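Local coordinates for protein aminoglycoside phosphotransferase (Mycobacterium smegmatis, PDB 6EF6) that phosphorylates (S)-1-amino-2-propanol, acting as a kinase associated with the aminoacetone utilization microcompartment, at residues E82-W87 with D254-G259; E140-D145 with P244-T249; Q148-I153 with A235-D240; A230-A235 with I248-F253. All coordinates share one frame; numbering follows the deposited sequence.

Contact 1: E82-W87 with D254-G259; sequences ESELDW and DDCGFG
Glu-84 and Trp-87, one helical turn apart on helix 78-94, face Asp-254, which ends the Ile-Asp-Phe-Asp sequence that probably corresponds to the DFG region of protein kinases, and Cys-256 two residues on. The helix has a position consistent with the C-helix of the kinase fold, and its Glu-84 forms a salt bridge with Arg-69, reminiscent of the strand-to-helix ion pair of that fold. With CG anti to the backbone N (chi1 172°) and the rest of the chain extended, the Glu-84 carboxylate is carried past Cys-256 toward Asp-254. The two carboxylates do not touch: Glu-84 OE1 and Asp-254 OD1 stay 4.3 Å apart, and water 1 lies between them. It donates one proton to Glu-84 OE1 at 2.6 Å and the other to Asp-254 OD1 at 2.8 Å, which would ease the repulsion of like charges. Arg-69 on Glu-84 and Asn-54 on Asp-254 OD2 probably ease it further.

Beside this water bridge the packing is through sulfur and carbon. Cys-256 SG rests against the aliphatic stem of Glu-84, 4.1 Å from its CB. The thiol also lies at the rim of the Trp-87 six-membered ring, 80° off the normal, a sulfur-aromatic contact at the edge. Cys-256 CB meets the same rim, 4.1 Å from Trp-87 CZ3 and close to the ring plane. Trp-87 also stacks on Trp-164. It thus reaches from helix 78-94 to the loop after strand 248-250 at one ring edge and to His-160 of helix 147-163 through NE1, with Gly-257 and Gly-259 continuing alongside strand 227-228.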
# COMPACT_ATOMS: atom_id res chain seq x y z
N GLU A 82 7.31 -4.66 14.18
CA GLU A 82 7.09 -5.99 14.73
C GLU A 82 5.64 -6.43 14.57
O GLU A 82 5.38 -7.60 14.29
CB GLU A 82 7.49 -6.04 16.20
CG GLU A 82 9.00 -5.91 16.39
CD GLU A 82 9.38 -5.73 17.84
OE1 GLU A 82 8.48 -5.56 18.68
OE2 GLU A 82 10.60 -5.75 18.13
N SER A 83 4.67 -5.52 14.73
CA SER A 83 3.27 -5.85 14.52
C SER A 83 2.98 -6.24 13.07
O SER A 83 2.19 -7.16 12.82
CB SER A 83 2.39 -4.70 15.00
OG SER A 83 2.43 -4.61 16.42
N GLU A 84 3.57 -5.54 12.08
CA GLU A 84 3.44 -5.96 10.69
C GLU A 84 3.93 -7.39 10.56
O GLU A 84 3.28 -8.23 9.93
CB GLU A 84 4.29 -5.05 9.79
CG GLU A 84 4.36 -5.54 8.32
CD GLU A 84 5.61 -5.05 7.56
OE1 GLU A 84 6.40 -4.27 8.12
OE2 GLU A 84 5.78 -5.48 6.39
N LEU A 85 5.12 -7.66 11.11
CA LEU A 85 5.72 -8.99 10.99
C LEU A 85 4.87 -10.06 11.68
O LEU A 85 4.81 -11.19 11.21
CB LEU A 85 7.18 -8.99 11.49
CG LEU A 85 8.11 -7.95 10.80
CD1 LEU A 85 9.52 -8.14 11.29
CD2 LEU A 85 8.04 -7.98 9.28
N ASP A 86 4.18 -9.71 12.77
CA ASP A 86 3.25 -10.67 13.39
C ASP A 86 2.09 -11.00 12.47
O ASP A 86 1.64 -12.15 12.40
CB ASP A 86 2.72 -10.08 14.69
CG ASP A 86 3.75 -10.09 15.84
OD1 ASP A 86 4.74 -10.86 15.74
OD2 ASP A 86 3.55 -9.31 16.79
N TRP A 87 1.57 -10.01 11.70
CA TRP A 87 0.54 -10.36 10.74
C TRP A 87 1.10 -11.25 9.65
O TRP A 87 0.44 -12.23 9.23
CB TRP A 87 -0.11 -9.11 10.15
CG TRP A 87 -1.38 -9.37 9.40
CD1 TRP A 87 -2.19 -10.45 9.52
CD2 TRP A 87 -2.02 -8.53 8.41
NE1 TRP A 87 -3.26 -10.36 8.67
CE2 TRP A 87 -3.18 -9.19 7.96
CE3 TRP A 87 -1.69 -7.31 7.85
CZ2 TRP A 87 -4.05 -8.65 7.04
CZ3 TRP A 87 -2.53 -6.78 6.90
CH2 TRP A 87 -3.70 -7.45 6.48
N ASP A 254 4.19 -2.36 4.58
CA ASP A 254 4.65 -1.33 5.49
C ASP A 254 3.62 -0.24 5.77
O ASP A 254 3.83 0.51 6.72
CB ASP A 254 5.92 -0.69 4.91
CG ASP A 254 6.64 0.23 5.91
OD1 ASP A 254 6.95 -0.18 7.05
OD2 ASP A 254 6.94 1.40 5.55
N ASP A 255 2.57 -0.10 4.98
CA ASP A 255 1.47 0.83 5.27
C ASP A 255 0.31 0.15 5.99
O ASP A 255 -0.73 0.75 6.17
CB ASP A 255 0.95 1.58 4.03
CG ASP A 255 1.82 2.70 3.58
OD1 ASP A 255 2.67 3.16 4.36
OD2 ASP A 255 1.63 3.08 2.39
N CYS A 256 0.46 -1.10 6.39
CA CYS A 256 -0.71 -1.79 6.93
C CYS A 256 -1.16 -1.15 8.24
O CYS A 256 -0.40 -0.54 8.98
CB CYS A 256 -0.45 -3.29 7.10
SG CYS A 256 0.54 -3.82 8.54
N GLY A 257 -2.46 -1.25 8.49
CA GLY A 257 -3.02 -0.66 9.71
C GLY A 257 -4.54 -0.66 9.61
O GLY A 257 -5.10 -1.43 8.87
N PHE A 258 -5.17 0.13 10.47
CA PHE A 258 -6.62 0.05 10.57
C PHE A 258 -7.23 1.00 9.58
O PHE A 258 -6.79 2.14 9.49
CB PHE A 258 -7.03 0.31 12.02
CG PHE A 258 -6.50 -0.73 12.95
CD1 PHE A 258 -7.10 -1.97 13.04
CD2 PHE A 258 -5.34 -0.49 13.68
CE1 PHE A 258 -6.60 -2.95 13.88
CE2 PHE A 258 -4.83 -1.49 14.51
CZ PHE A 258 -5.47 -2.72 14.60
N GLY A 259 -8.23 0.56 8.86
CA GLY A 259 -8.88 1.39 7.86
C GLY A 259 -10.10 0.70 7.30
O GLY A 259 -10.45 -0.39 7.75
O HOH W 1 5.91 -1.83 9.01

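Contact 2: E140-D145 with P244-T249; sequences ESLTLD and PQRTIT. With ACT (acetate ion), chain F.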
# COMPACT_ATOMS: atom_id res chain seq x y z
N GLU A 140 8.78 -8.46 -11.66
CA GLU A 140 7.59 -8.88 -12.37
C GLU A 140 6.43 -8.96 -11.38
O GLU A 140 6.52 -9.64 -10.34
CB GLU A 140 7.78 -10.21 -13.09
CG GLU A 140 6.62 -10.57 -14.00
CD GLU A 140 6.87 -11.84 -14.79
OE1 GLU A 140 8.00 -12.37 -14.75
OE2 GLU A 140 5.92 -12.32 -15.45
N SER A 141 5.35 -8.27 -11.72
CA SER A 141 4.17 -8.18 -10.88
C SER A 141 2.91 -8.44 -11.71
O SER A 141 2.96 -8.59 -12.94
CB SER A 141 4.04 -6.78 -10.27
OG SER A 141 3.72 -5.79 -11.26
N LEU A 142 1.77 -8.50 -11.04
CA LEU A 142 0.50 -8.45 -11.76
C LEU A 142 0.43 -7.20 -12.65
O LEU A 142 1.06 -6.18 -12.38
CB LEU A 142 -0.65 -8.41 -10.75
CG LEU A 142 -0.84 -9.66 -9.88
CD1 LEU A 142 -2.11 -9.54 -9.05
CD2 LEU A 142 -0.87 -10.96 -10.70
N THR A 143 -0.39 -7.29 -13.70
CA THR A 143 -0.54 -6.24 -14.71
C THR A 143 -1.99 -5.80 -14.76
O THR A 143 -2.85 -6.30 -14.03
CB THR A 143 -0.11 -6.74 -16.10
OG1 THR A 143 -1.08 -7.67 -16.60
CG2 THR A 143 1.29 -7.40 -16.06
N LEU A 144 -2.27 -4.89 -15.68
CA LEU A 144 -3.64 -4.43 -15.86
C LEU A 144 -4.59 -5.53 -16.31
O LEU A 144 -5.80 -5.31 -16.29
CB LEU A 144 -3.68 -3.26 -16.85
CG LEU A 144 -2.86 -2.05 -16.47
CD1 LEU A 144 -2.83 -1.02 -17.59
CD2 LEU A 144 -3.40 -1.37 -15.24
N ASP A 145 -4.08 -6.67 -16.76
CA ASP A 145 -4.88 -7.82 -17.10
C ASP A 145 -5.28 -8.65 -15.90
O ASP A 145 -5.98 -9.66 -16.08
CB ASP A 145 -4.10 -8.75 -18.06
CG ASP A 145 -3.78 -8.10 -19.43
OD1 ASP A 145 -4.55 -7.24 -19.84
OD2 ASP A 145 -2.79 -8.50 -20.05
N PRO A 244 -1.21 -16.94 -16.07
CA PRO A 244 -1.92 -17.23 -14.82
C PRO A 244 -1.75 -18.67 -14.35
O PRO A 244 -1.22 -19.55 -15.03
CB PRO A 244 -3.38 -16.87 -15.12
CG PRO A 244 -3.47 -16.78 -16.62
CD PRO A 244 -2.11 -16.36 -17.09
N GLN A 245 -2.24 -18.90 -13.12
CA GLN A 245 -1.85 -20.02 -12.27
C GLN A 245 -0.34 -19.99 -12.04
O GLN A 245 0.44 -20.60 -12.78
CB GLN A 245 -2.35 -21.36 -12.81
CG GLN A 245 -3.03 -22.20 -11.72
CD GLN A 245 -4.52 -21.97 -11.61
OE1 GLN A 245 -5.31 -22.83 -11.98
NE2 GLN A 245 -4.91 -20.81 -11.08
N ARG A 246 0.06 -19.27 -11.00
CA ARG A 246 1.45 -18.96 -10.70
C ARG A 246 1.51 -18.57 -9.23
O ARG A 246 0.49 -18.39 -8.58
CB ARG A 246 1.91 -17.79 -11.58
CG ARG A 246 1.03 -16.56 -11.41
CD ARG A 246 1.01 -15.64 -12.62
NE ARG A 246 -0.27 -14.96 -12.68
CZ ARG A 246 -0.50 -13.87 -13.40
NH1 ARG A 246 -1.71 -13.33 -13.39
NH2 ARG A 246 0.46 -13.34 -14.14
N THR A 247 2.73 -18.46 -8.72
CA THR A 247 2.91 -18.06 -7.32
C THR A 247 2.90 -16.54 -7.22
O THR A 247 3.73 -15.87 -7.84
CB THR A 247 4.22 -18.63 -6.77
OG1 THR A 247 4.24 -20.06 -6.95
CG2 THR A 247 4.32 -18.32 -5.29
N ILE A 248 1.94 -16.01 -6.49
CA ILE A 248 1.77 -14.58 -6.33
C ILE A 248 2.07 -14.23 -4.88
O ILE A 248 1.36 -14.68 -3.97
CB ILE A 248 0.35 -14.12 -6.71
CG1 ILE A 248 0.05 -14.61 -8.13
CG2 ILE A 248 0.23 -12.64 -6.64
CD1 ILE A 248 -1.43 -14.73 -8.43
N THR A 249 3.10 -13.41 -4.66
CA THR A 249 3.48 -13.00 -3.31
C THR A 249 3.09 -11.56 -3.06
O THR A 249 3.51 -10.67 -3.80
CB THR A 249 4.99 -13.16 -3.10
OG1 THR A 249 5.39 -14.48 -3.43
CG2 THR A 249 5.37 -12.93 -1.66
C ACT F . -3.63 -15.69 -11.73
O ACT F . -2.55 -16.33 -11.55
OXT ACT F . -3.79 -14.51 -12.14
CH3 ACT F . -4.95 -16.45 -11.40
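Leu-142 laid over the flat guanidinium of Arg-246 makes this a partly buried contact between an irregular segment, 140-145, and the turn leading into strand 248-250, at the rim of the small sheet of strands 237-239 and 248-250. The leucine reaches across with one branch: CD2 is 3.7 Å from Arg-246 NH1 and sits over one face of the group, displaced toward its rim. Pro-244 N lies over the opposite face, so the guanidinium is sandwiched between aliphatic and backbone atoms. The same methyl, Leu-142 CD2, also meets Ile-248 CD1 more loosely, at 4.4 Å.

The edge of the guanidinium is left to polar partners. An acetate ion, probably from the crystallisation liquor, lies in its plane and is gripped side-on by two nearly straight bonds: Arg-246 NE to acetate O at 2.9 Å (164°) and Arg-246 NH1 to acetate OXT at 2.7 Å (170°). Acetate O also takes a weak, bent bond from Gln-245 N (128°). The extended run of the arginine from CG to NE brings these nitrogens out beside Ile-248, whose CD1 packs 3.7 Å from acetate O.

Asp-146 is a second acidic partner: Arg-246 NH1 forms a salt bridge with it. The other carboxylate oxygen of Asp-146 accepts from Thr-143 N, which ties the arginine to the 140-145 segment; there Thr-143 OG1 accepts from Asp-145 N in an ST turn. Leu-142 and Glu-140 bond through their backbones to Leu-237 and Val-239, so this segment runs beside strand 237-239, with strand 248-250 on that strand's other side and helix 147-163 beginning just beyond Asp-146.

Contact 3: Q148-I153 with A235-D240; sequences QTLGRI and ANLLVD. With ACT (acetate ion), chain F.
Leu-237 plugs a single side chain between Leu-150 and Ile-153 on the buried face of helix 147-163, and these three residues make the whole apolar core of the contact. Its CD2 branch does most of the touching, lying 3.6 Å from Ile-153 CD1 and 3.7 Å from Leu-150 CD1. The two approaches differ: Ile-153 and Leu-237 reach for each other tip to tip, whereas Leu-150 crosses Leu-237 at about a right angle. Leu-150 CD1 therefore fills the fork of the other leucine, being also 3.7 Å from Leu-237 CD1.

The torsions explain how the helix offers two prongs. Leu-150 has CG anti to N (chi1 176°), which swings its end toward the strand although its CB does not point there. In Ile-153 it is CG1 that stands anti to the carbonyl carbon (chi1 -68°), sending CD1 straight at Leu-237.

One turn before Ile-153, Thr-149 marks the polar border of this patch. Its OG1 donates to OXT of an acetate ion, probably from the crystallisation liquor, at a short 2.5 Å, while Thr-149 CG2 touches Ile-248 CD1 on the neighbouring strand. Helical backbone bonds from Arg-152 N to Gln-148 O and from Ile-153 N to Thr-149 O fix the spacing of these side chains.

Leu-237 is positioned in turn from both flanks of its strand: its backbone pairs with Leu-142 on one side, and those of Leu-238 and Asn-236 with Thr-249 and Ile-251 on the other. Helix 147-163 thus packs across one face of the two-stranded sheet, with Ile-153 spanning from strand 237-239 to Ile-248 and Val-250 of strand 248-250.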
# COMPACT_ATOMS: atom_id res chain seq x y z
N GLN A 148 -8.71 -9.05 -11.47
CA GLN A 148 -9.49 -10.09 -10.81
C GLN A 148 -8.66 -10.84 -9.78
O GLN A 148 -9.15 -11.12 -8.68
CB GLN A 148 -10.07 -11.04 -11.86
CG GLN A 148 -10.97 -12.08 -11.22
CD GLN A 148 -11.72 -12.92 -12.22
OE1 GLN A 148 -11.96 -12.53 -13.39
NE2 GLN A 148 -12.21 -14.04 -11.78
N THR A 149 -7.44 -11.23 -10.13
CA THR A 149 -6.56 -11.93 -9.20
C THR A 149 -6.25 -11.05 -8.00
O THR A 149 -6.28 -11.52 -6.86
CB THR A 149 -5.28 -12.31 -9.94
OG1 THR A 149 -5.64 -13.16 -11.03
CG2 THR A 149 -4.31 -13.06 -9.06
N LEU A 150 -6.04 -9.75 -8.23
CA LEU A 150 -5.81 -8.83 -7.13
C LEU A 150 -7.02 -8.78 -6.20
O LEU A 150 -6.86 -8.81 -4.96
CB LEU A 150 -5.44 -7.46 -7.71
CG LEU A 150 -5.26 -6.33 -6.68
CD1 LEU A 150 -4.17 -6.64 -5.68
CD2 LEU A 150 -4.90 -5.06 -7.48
N GLY A 151 -8.22 -8.70 -6.76
CA GLY A 151 -9.42 -8.72 -5.94
C GLY A 151 -9.56 -9.98 -5.11
O GLY A 151 -9.96 -9.92 -3.94
N ARG A 152 -9.29 -11.14 -5.71
CA ARG A 152 -9.41 -12.39 -4.98
C ARG A 152 -8.43 -12.44 -3.81
O ARG A 152 -8.79 -12.88 -2.70
CB ARG A 152 -9.16 -13.53 -5.96
CG ARG A 152 -9.35 -14.89 -5.33
CD ARG A 152 -8.88 -16.02 -6.23
NE ARG A 152 -7.42 -16.12 -6.29
CZ ARG A 152 -6.68 -16.08 -7.40
NH1 ARG A 152 -7.25 -15.90 -8.59
NH2 ARG A 152 -5.36 -16.21 -7.31
N ILE A 153 -7.19 -12.03 -4.03
CA ILE A 153 -6.18 -12.04 -2.96
C ILE A 153 -6.54 -11.03 -1.87
O ILE A 153 -6.42 -11.32 -0.65
CB ILE A 153 -4.79 -11.82 -3.56
CG1 ILE A 153 -4.41 -13.04 -4.39
CG2 ILE A 153 -3.73 -11.50 -2.42
CD1 ILE A 153 -3.16 -12.88 -5.25
N ALA A 235 1.57 -3.50 -8.51
CA ALA A 235 3.02 -3.62 -8.40
C ALA A 235 3.48 -4.32 -7.13
O ALA A 235 4.61 -4.78 -7.09
CB ALA A 235 3.63 -2.21 -8.41
N ASN A 236 2.62 -4.40 -6.11
CA ASN A 236 2.98 -5.07 -4.85
C ASN A 236 2.56 -6.53 -4.81
O ASN A 236 2.65 -7.17 -3.74
CB ASN A 236 2.39 -4.30 -3.67
CG ASN A 236 3.23 -3.10 -3.31
OD1 ASN A 236 4.41 -3.03 -3.67
ND2 ASN A 236 2.66 -2.16 -2.62
N LEU A 237 2.13 -7.13 -5.92
CA LEU A 237 1.88 -8.57 -6.00
C LEU A 237 2.84 -9.12 -7.04
O LEU A 237 2.62 -9.01 -8.25
CB LEU A 237 0.41 -8.85 -6.34
CG LEU A 237 -0.54 -8.84 -5.12
CD1 LEU A 237 -0.73 -7.44 -4.56
CD2 LEU A 237 -1.87 -9.48 -5.45
N LEU A 238 3.93 -9.65 -6.53
CA LEU A 238 5.01 -10.17 -7.36
C LEU A 238 4.69 -11.58 -7.83
O LEU A 238 4.09 -12.38 -7.12
CB LEU A 238 6.36 -10.18 -6.62
CG LEU A 238 6.84 -8.79 -6.19
CD1 LEU A 238 8.30 -8.91 -5.73
CD2 LEU A 238 6.71 -7.72 -7.25
N VAL A 239 5.10 -11.92 -9.06
CA VAL A 239 4.75 -13.21 -9.65
C VAL A 239 5.99 -13.93 -10.15
O VAL A 239 6.95 -13.31 -10.59
CB VAL A 239 3.74 -13.08 -10.80
CG1 VAL A 239 2.48 -12.50 -10.30
CG2 VAL A 239 4.32 -12.24 -11.91
N ASP A 240 5.92 -15.26 -10.13
CA ASP A 240 6.95 -16.09 -10.73
C ASP A 240 6.63 -16.53 -12.16
O ASP A 240 7.39 -17.30 -12.74
CB ASP A 240 7.26 -17.32 -9.85
CG ASP A 240 6.12 -18.34 -9.83
OD1 ASP A 240 5.08 -18.10 -10.49
OD2 ASP A 240 6.27 -19.38 -9.14
C ACT F . -3.63 -15.69 -11.73
O ACT F . -2.55 -16.33 -11.55
OXT ACT F . -3.79 -14.51 -12.14
CH3 ACT F . -4.95 -16.45 -11.40

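Contact 4: A230-A235 with I248-F253; sequences ADLRLA and ITVIDF. With NA (sodium ion), chain D; BEZ (benzoic acid), chain B.
The Asp-231 side chain crosses that of Asp-252, their carboxylates turned nearly perpendicular, 80° apart, and a sodium ion clamps the pair together. The first aspartate belongs to a His-x-Asp-x(4)-Asn sequence, the catalytic-loop signature of the aminoglycoside phosphotransferase family; the second probably corresponds to the DFG aspartate of protein kinases. Asp-231 OD2 binds the sodium ion at 2.2 Å and Asp-252 OD2 binds it at 2.6 Å, leaving the two oxygens 3.5 Å from each other. Waters 3, 4 and 5 complete the observed coordination; water 4 donates to Asp-252 OD1, and water 3 probably does. The ion probably marks a position where magnesium would bind in the working kinase.

In the conformer described, Arg-233 fixes the rotation of the first carboxylate by a side-on, two-nitrogen salt bridge: its NE reaches Asp-231 OD1 at 2.8 Å and its NH2 reaches Asp-231 OD2 at 2.9 Å, both on the syn side and somewhat out of plane. A bend at chi3 (-80°) turns the guanidinium back to do so. Arg-310, a residue of the methoxypropanamine pocket, grips Asp-231 OD1 as well. Water 2 donates to Asp-252 OD2 and accepts a weak bond from Arg-233 NH2.

Apart from the metal site, Leu-232, at the centre of an inverse gamma turn, sends CD2 to Val-250 CG1 at 3.8 Å; Val-250 also packs on Ile-153 of helix 147-163. Leu-232 N is held by Thr-267, and Asn-236 ND2 bonds to Asp-231 O. The 248-253 segment also lines the benzoic acid pocket: Asp-252 N gives O1 a weak bond, and Ile-251 CD1 lies 3.7 Å from C2 of the benzoic acid ring.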
# COMPACT_ATOMS: atom_id res chain seq x y z
N ALA A 230 -3.43 -1.87 2.87
CA ALA A 230 -3.48 -0.44 2.57
C ALA A 230 -2.52 0.00 1.49
O ALA A 230 -2.42 1.20 1.25
CB ALA A 230 -3.37 0.42 3.83
N ASP A 231 -1.90 -0.91 0.74
CA ASP A 231 -1.10 -0.55 -0.45
C ASP A 231 -1.14 -1.67 -1.48
O ASP A 231 -0.11 -2.09 -2.02
CB ASP A 231 0.32 -0.09 -0.12
CG ASP A 231 0.96 0.67 -1.28
OD1 ASP A 231 0.26 1.15 -2.19
OD2 ASP A 231 2.22 0.68 -1.28
N LEU A 232 -2.35 -2.14 -1.78
CA LEU A 232 -2.55 -3.29 -2.67
C LEU A 232 -2.68 -2.88 -4.13
O LEU A 232 -3.63 -3.21 -4.85
CB LEU A 232 -3.75 -4.09 -2.20
CG LEU A 232 -3.52 -4.90 -0.91
CD1 LEU A 232 -4.84 -5.49 -0.39
CD2 LEU A 232 -2.48 -5.99 -1.12
N ARG A 233 -1.65 -2.17 -4.54
CA ARG A 233 -1.38 -1.87 -5.95
C ARG A 233 -0.91 -3.12 -6.67
O ARG A 233 -0.29 -4.00 -6.08
CB ARG A 233 -0.22 -0.89 -6.04
CG ARG A 233 -0.58 0.44 -5.57
CD ARG A 233 0.56 1.42 -5.74
NE ARG A 233 1.56 1.30 -4.68
CZ ARG A 233 2.82 0.90 -4.84
NH1 ARG A 233 3.29 0.55 -6.03
NH2 ARG A 233 3.64 0.84 -3.79
N LEU A 234 -1.17 -3.20 -8.00
CA LEU A 234 -0.71 -4.34 -8.76
C LEU A 234 0.79 -4.59 -8.59
O LEU A 234 1.23 -5.73 -8.55
CB LEU A 234 -1.06 -4.11 -10.24
CG LEU A 234 -2.55 -4.13 -10.62
CD1 LEU A 234 -2.75 -3.42 -11.98
CD2 LEU A 234 -3.10 -5.52 -10.71
N ALA A 235 1.57 -3.50 -8.51
CA ALA A 235 3.02 -3.62 -8.40
C ALA A 235 3.48 -4.32 -7.13
O ALA A 235 4.61 -4.78 -7.09
CB ALA A 235 3.63 -2.21 -8.41
N ILE A 248 1.94 -16.01 -6.49
CA ILE A 248 1.77 -14.58 -6.33
C ILE A 248 2.07 -14.23 -4.88
O ILE A 248 1.36 -14.68 -3.97
CB ILE A 248 0.35 -14.12 -6.71
CG1 ILE A 248 0.05 -14.61 -8.13
CG2 ILE A 248 0.23 -12.64 -6.64
CD1 ILE A 248 -1.43 -14.73 -8.43
N THR A 249 3.10 -13.41 -4.66
CA THR A 249 3.48 -13.00 -3.31
C THR A 249 3.09 -11.56 -3.06
O THR A 249 3.51 -10.67 -3.80
CB THR A 249 4.99 -13.16 -3.10
OG1 THR A 249 5.39 -14.48 -3.43
CG2 THR A 249 5.37 -12.93 -1.66
N VAL A 250 2.32 -11.31 -2.01
CA VAL A 250 1.99 -9.96 -1.62
C VAL A 250 3.14 -9.40 -0.81
O VAL A 250 3.59 -10.04 0.15
CB VAL A 250 0.71 -9.93 -0.77
CG1 VAL A 250 0.34 -8.45 -0.43
CG2 VAL A 250 -0.44 -10.62 -1.48
N ILE A 251 3.68 -8.25 -1.25
CA ILE A 251 4.82 -7.65 -0.58
C ILE A 251 4.40 -6.29 -0.01
O ILE A 251 3.29 -5.78 -0.24
CB ILE A 251 6.04 -7.53 -1.52
CG1 ILE A 251 5.77 -6.56 -2.66
CG2 ILE A 251 6.47 -8.90 -2.03
CD1 ILE A 251 7.03 -6.00 -3.30
N ASP A 252 5.33 -5.65 0.71
CA ASP A 252 5.21 -4.25 1.11
C ASP A 252 3.96 -4.00 1.94
O ASP A 252 3.11 -3.16 1.62
CB ASP A 252 5.24 -3.31 -0.11
CG ASP A 252 5.39 -1.85 0.28
OD1 ASP A 252 5.65 -1.58 1.47
OD2 ASP A 252 5.23 -0.98 -0.60
N PHE A 253 3.93 -4.68 3.09
CA PHE A 253 2.92 -4.46 4.14
C PHE A 253 3.24 -3.22 5.00
O PHE A 253 2.67 -3.05 6.08
CB PHE A 253 2.74 -5.72 5.02
CG PHE A 253 1.95 -6.82 4.40
CD1 PHE A 253 2.48 -7.64 3.39
CD2 PHE A 253 0.70 -7.17 4.91
CE1 PHE A 253 1.75 -8.69 2.86
CE2 PHE A 253 -0.01 -8.22 4.36
CZ PHE A 253 0.49 -8.98 3.35
NA NA D . 3.97 1.22 -0.03
C BEZ B . 8.83 -5.06 1.42
O1 BEZ B . 8.11 -5.24 2.41
O2 BEZ B . 9.17 -3.88 1.11
C1 BEZ B . 9.25 -6.25 0.63
C2 BEZ B . 9.69 -6.10 -0.67
C3 BEZ B . 10.08 -7.22 -1.39
C4 BEZ B . 10.02 -8.48 -0.81
C5 BEZ B . 9.58 -8.62 0.51
C6 BEZ B . 9.19 -7.50 1.21
O HOH W 2 5.91 -1.25 -3.04
O HOH W 3 3.35 0.22 1.84
O HOH W 4 6.23 1.30 0.96
O HOH W 5 3.54 3.13 0.51

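Overall arrangement
From the N terminus, helix 78-94 comes first, and contact 1 closes the longest loop by joining it to 254-259; the other three contacts all lie within that span. Next, 140-145 meets 244-249 in contact 2, and inside this loop contact 3 brings the start of helix 147-163 to strand 237-239. Contact 4 is the most local closure, 230-235 with 248-253: it crosses contact 3, sharing Ala-235, and ends on the same strand as contact 2, sharing Ile-248 and Thr-249. Contacts 2 to 4 therefore gather around the two-stranded sheet, while contact 4 touches contact 1 through Phe-253, linking the metal site to helix 78-94.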